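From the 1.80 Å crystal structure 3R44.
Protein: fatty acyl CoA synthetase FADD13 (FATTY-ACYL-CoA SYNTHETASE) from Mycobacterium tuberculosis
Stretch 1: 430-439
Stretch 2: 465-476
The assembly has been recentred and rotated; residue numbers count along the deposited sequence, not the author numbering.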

# COMPACT_ATOMS: atom_id res chain seq x y z
N SER A 430 1.91 -8.28 24.91
CA SER A 430 1.93 -9.75 25.05
C SER A 430 2.27 -10.23 26.47
O SER A 430 2.02 -11.37 26.78
CB SER A 430 2.90 -10.41 24.06
OG SER A 430 4.22 -9.95 24.26
N VAL A 431 2.85 -9.37 27.30
CA VAL A 431 3.13 -9.70 28.70
C VAL A 431 1.90 -9.40 29.59
O VAL A 431 1.47 -10.24 30.40
CB VAL A 431 4.38 -8.92 29.18
CG1 VAL A 431 4.56 -9.05 30.69
CG2 VAL A 431 5.63 -9.46 28.44
N ILE A 432 1.35 -8.21 29.41
CA ILE A 432 0.22 -7.77 30.18
C ILE A 432 -1.05 -8.56 29.92
O ILE A 432 -1.83 -8.77 30.86
CB ILE A 432 -0.05 -6.23 29.94
CG1 ILE A 432 1.17 -5.44 30.38
CG2 ILE A 432 -1.33 -5.79 30.68
CD1 ILE A 432 1.07 -3.92 30.17
N ILE A 433 -1.28 -9.01 28.69
CA ILE A 433 -2.47 -9.83 28.38
C ILE A 433 -2.46 -11.10 29.23
O ILE A 433 -3.52 -11.65 29.52
CB ILE A 433 -2.60 -10.17 26.86
CG1 ILE A 433 -4.01 -10.71 26.51
CG2 ILE A 433 -1.52 -11.16 26.44
CD1 ILE A 433 -5.14 -9.70 26.70
N GLY A 434 -1.28 -11.53 29.66
CA GLY A 434 -1.13 -12.66 30.58
C GLY A 434 -1.56 -12.48 32.03
O GLY A 434 -1.83 -13.49 32.72
N VAL A 435 -1.63 -11.24 32.51
CA VAL A 435 -1.97 -10.98 33.90
C VAL A 435 -3.42 -11.46 34.15
O VAL A 435 -4.32 -11.15 33.39
CB VAL A 435 -1.83 -9.49 34.29
CG1 VAL A 435 -2.39 -9.23 35.72
CG2 VAL A 435 -0.40 -9.04 34.19
N PRO A 436 -3.62 -12.26 35.20
CA PRO A 436 -4.97 -12.70 35.53
C PRO A 436 -5.92 -11.53 35.81
O PRO A 436 -5.57 -10.64 36.57
CB PRO A 436 -4.77 -13.56 36.78
CG PRO A 436 -3.33 -14.05 36.69
CD PRO A 436 -2.59 -12.89 36.04
N GLY A 437 -7.10 -11.55 35.18
CA GLY A 437 -8.05 -10.47 35.29
C GLY A 437 -7.97 -9.39 34.23
O GLY A 437 -8.87 -8.56 34.13
N VAL A 438 -6.89 -9.35 33.46
CA VAL A 438 -6.80 -8.49 32.29
C VAL A 438 -7.49 -9.11 31.07
O VAL A 438 -7.12 -10.20 30.66
CB VAL A 438 -5.34 -8.22 31.92
CG1 VAL A 438 -5.29 -7.52 30.55
CG2 VAL A 438 -4.64 -7.36 33.03
N SER A 439 -8.43 -8.41 30.45
CA SER A 439 -9.08 -8.97 29.26
C SER A 439 -8.52 -8.44 27.96
O SER A 439 -8.53 -9.15 26.97
CB SER A 439 -10.60 -8.78 29.25
OG SER A 439 -11.02 -7.47 29.44
N GLU A 465 -9.66 -7.11 40.84
CA GLU A 465 -8.64 -8.18 40.93
C GLU A 465 -7.25 -7.67 40.52
O GLU A 465 -6.23 -8.25 40.93
CB GLU A 465 -9.05 -9.37 40.05
N VAL A 466 -7.19 -6.58 39.75
CA VAL A 466 -5.95 -6.15 39.11
C VAL A 466 -5.62 -4.71 39.47
O VAL A 466 -6.49 -3.86 39.51
CB VAL A 466 -6.07 -6.31 37.58
CG1 VAL A 466 -4.86 -5.73 36.89
CG2 VAL A 466 -6.22 -7.78 37.24
N SER A 467 -4.36 -4.44 39.75
CA SER A 467 -3.93 -3.09 40.08
C SER A 467 -2.77 -2.67 39.18
O SER A 467 -2.08 -3.48 38.59
CB SER A 467 -3.55 -2.97 41.56
OG SER A 467 -2.18 -3.33 41.74
N GLU A 468 -2.57 -1.37 39.09
CA GLU A 468 -1.55 -0.83 38.24
C GLU A 468 -0.21 -1.36 38.74
O GLU A 468 0.63 -1.84 37.98
CB GLU A 468 -1.61 0.70 38.25
N GLN A 469 -0.02 -1.36 40.06
CA GLN A 469 1.27 -1.78 40.60
C GLN A 469 1.60 -3.20 40.31
O GLN A 469 2.77 -3.58 40.12
CB GLN A 469 1.33 -1.59 42.11
CG GLN A 469 1.74 -0.19 42.44
CD GLN A 469 3.24 0.03 42.29
OE1 GLN A 469 3.68 1.11 41.91
NE2 GLN A 469 4.03 -1.01 42.57
N GLN A 470 0.55 -4.01 40.33
CA GLN A 470 0.69 -5.42 40.10
C GLN A 470 1.08 -5.69 38.65
O GLN A 470 1.95 -6.52 38.38
CB GLN A 470 -0.62 -6.11 40.45
CG GLN A 470 -0.93 -7.29 39.58
CD GLN A 470 -2.19 -7.99 40.02
OE1 GLN A 470 -2.91 -7.52 40.92
NE2 GLN A 470 -2.47 -9.15 39.41
N ILE A 471 0.45 -4.99 37.70
CA ILE A 471 0.83 -5.13 36.30
C ILE A 471 2.29 -4.70 36.16
O ILE A 471 3.07 -5.39 35.52
CB ILE A 471 -0.12 -4.29 35.34
CG1 ILE A 471 -1.43 -5.00 35.16
CG2 ILE A 471 0.47 -4.09 33.96
CD1 ILE A 471 -2.55 -4.08 34.65
N VAL A 472 2.69 -3.59 36.76
CA VAL A 472 4.04 -3.10 36.44
C VAL A 472 5.09 -3.98 37.09
O VAL A 472 6.05 -4.41 36.45
CB VAL A 472 4.26 -1.67 36.84
CG1 VAL A 472 5.73 -1.26 36.55
CG2 VAL A 472 3.29 -0.78 36.09
N GLU A 473 4.88 -4.30 38.36
CA GLU A 473 5.79 -5.24 39.00
C GLU A 473 5.76 -6.60 38.27
O GLU A 473 6.80 -7.19 38.08
CB GLU A 473 5.57 -5.32 40.51
CG GLU A 473 6.15 -4.09 41.22
CD GLU A 473 6.09 -4.19 42.73
OE1 GLU A 473 5.84 -3.16 43.39
OE2 GLU A 473 6.28 -5.31 43.26
N TYR A 474 4.62 -7.03 37.76
CA TYR A 474 4.60 -8.26 36.94
C TYR A 474 5.40 -8.14 35.65
O TYR A 474 6.19 -9.03 35.32
CB TYR A 474 3.19 -8.66 36.59
CG TYR A 474 3.08 -9.91 35.77
CD1 TYR A 474 3.00 -11.16 36.39
CD2 TYR A 474 3.04 -9.86 34.39
CE1 TYR A 474 2.89 -12.32 35.64
CE2 TYR A 474 2.91 -11.01 33.63
CZ TYR A 474 2.85 -12.24 34.26
OH TYR A 474 2.73 -13.38 33.51
N CYS A 475 5.22 -7.03 34.93
CA CYS A 475 6.02 -6.73 33.73
C CYS A 475 7.53 -6.76 34.02
O CYS A 475 8.31 -7.22 33.20
CB CYS A 475 5.69 -5.33 33.21
SG CYS A 475 4.25 -5.29 32.13
N GLY A 476 7.92 -6.25 35.19
CA GLY A 476 9.32 -6.20 35.61
C GLY A 476 9.98 -7.57 35.71
O GLY A 476 11.19 -7.67 35.94

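No hydrogen bond joins these two stretches; they are held by apolar packing, while backbone hydrogen bonds form within each stretch, in the turns of one and the helix of the other. Stretch 2 forms a helix from Glu 468, capped where Ser 467 OG accepts from Gln 470 N (3.1 Å), and stretch 1 passes from a helix through two turns along one side of it. Val 431 points toward that helix, its CG1 lying 4.0 Å from Cys 475 SG and 3.9 Å from Tyr 474 CE2, while its carbonyl O meets the edge of the tyrosine ring, where the C–H groups carry slight positive charge. Ile 432 is long enough to touch two successive turns of the helix: CG1 reaches Cys 475 SG at 3.5 Å and CD1 reaches Ile 471 CG2 at 3.8 Å. A type I turn from Ile 432 then brings in Val 435, whose compact branches fit a crowded site, with CG2 3.5 Å from Tyr 474 CD2 and CG1 3.7 Å from Gln 470 NE2. The type II turn that follows places Gly 437 at phi 92°, where a CB would clash with Val 466 CG2 and jam against the preceding carbonyl. Val 438 closes the contact, its CG2 4.2 Å from both Val 466 CG1 and Ile 471 CD1.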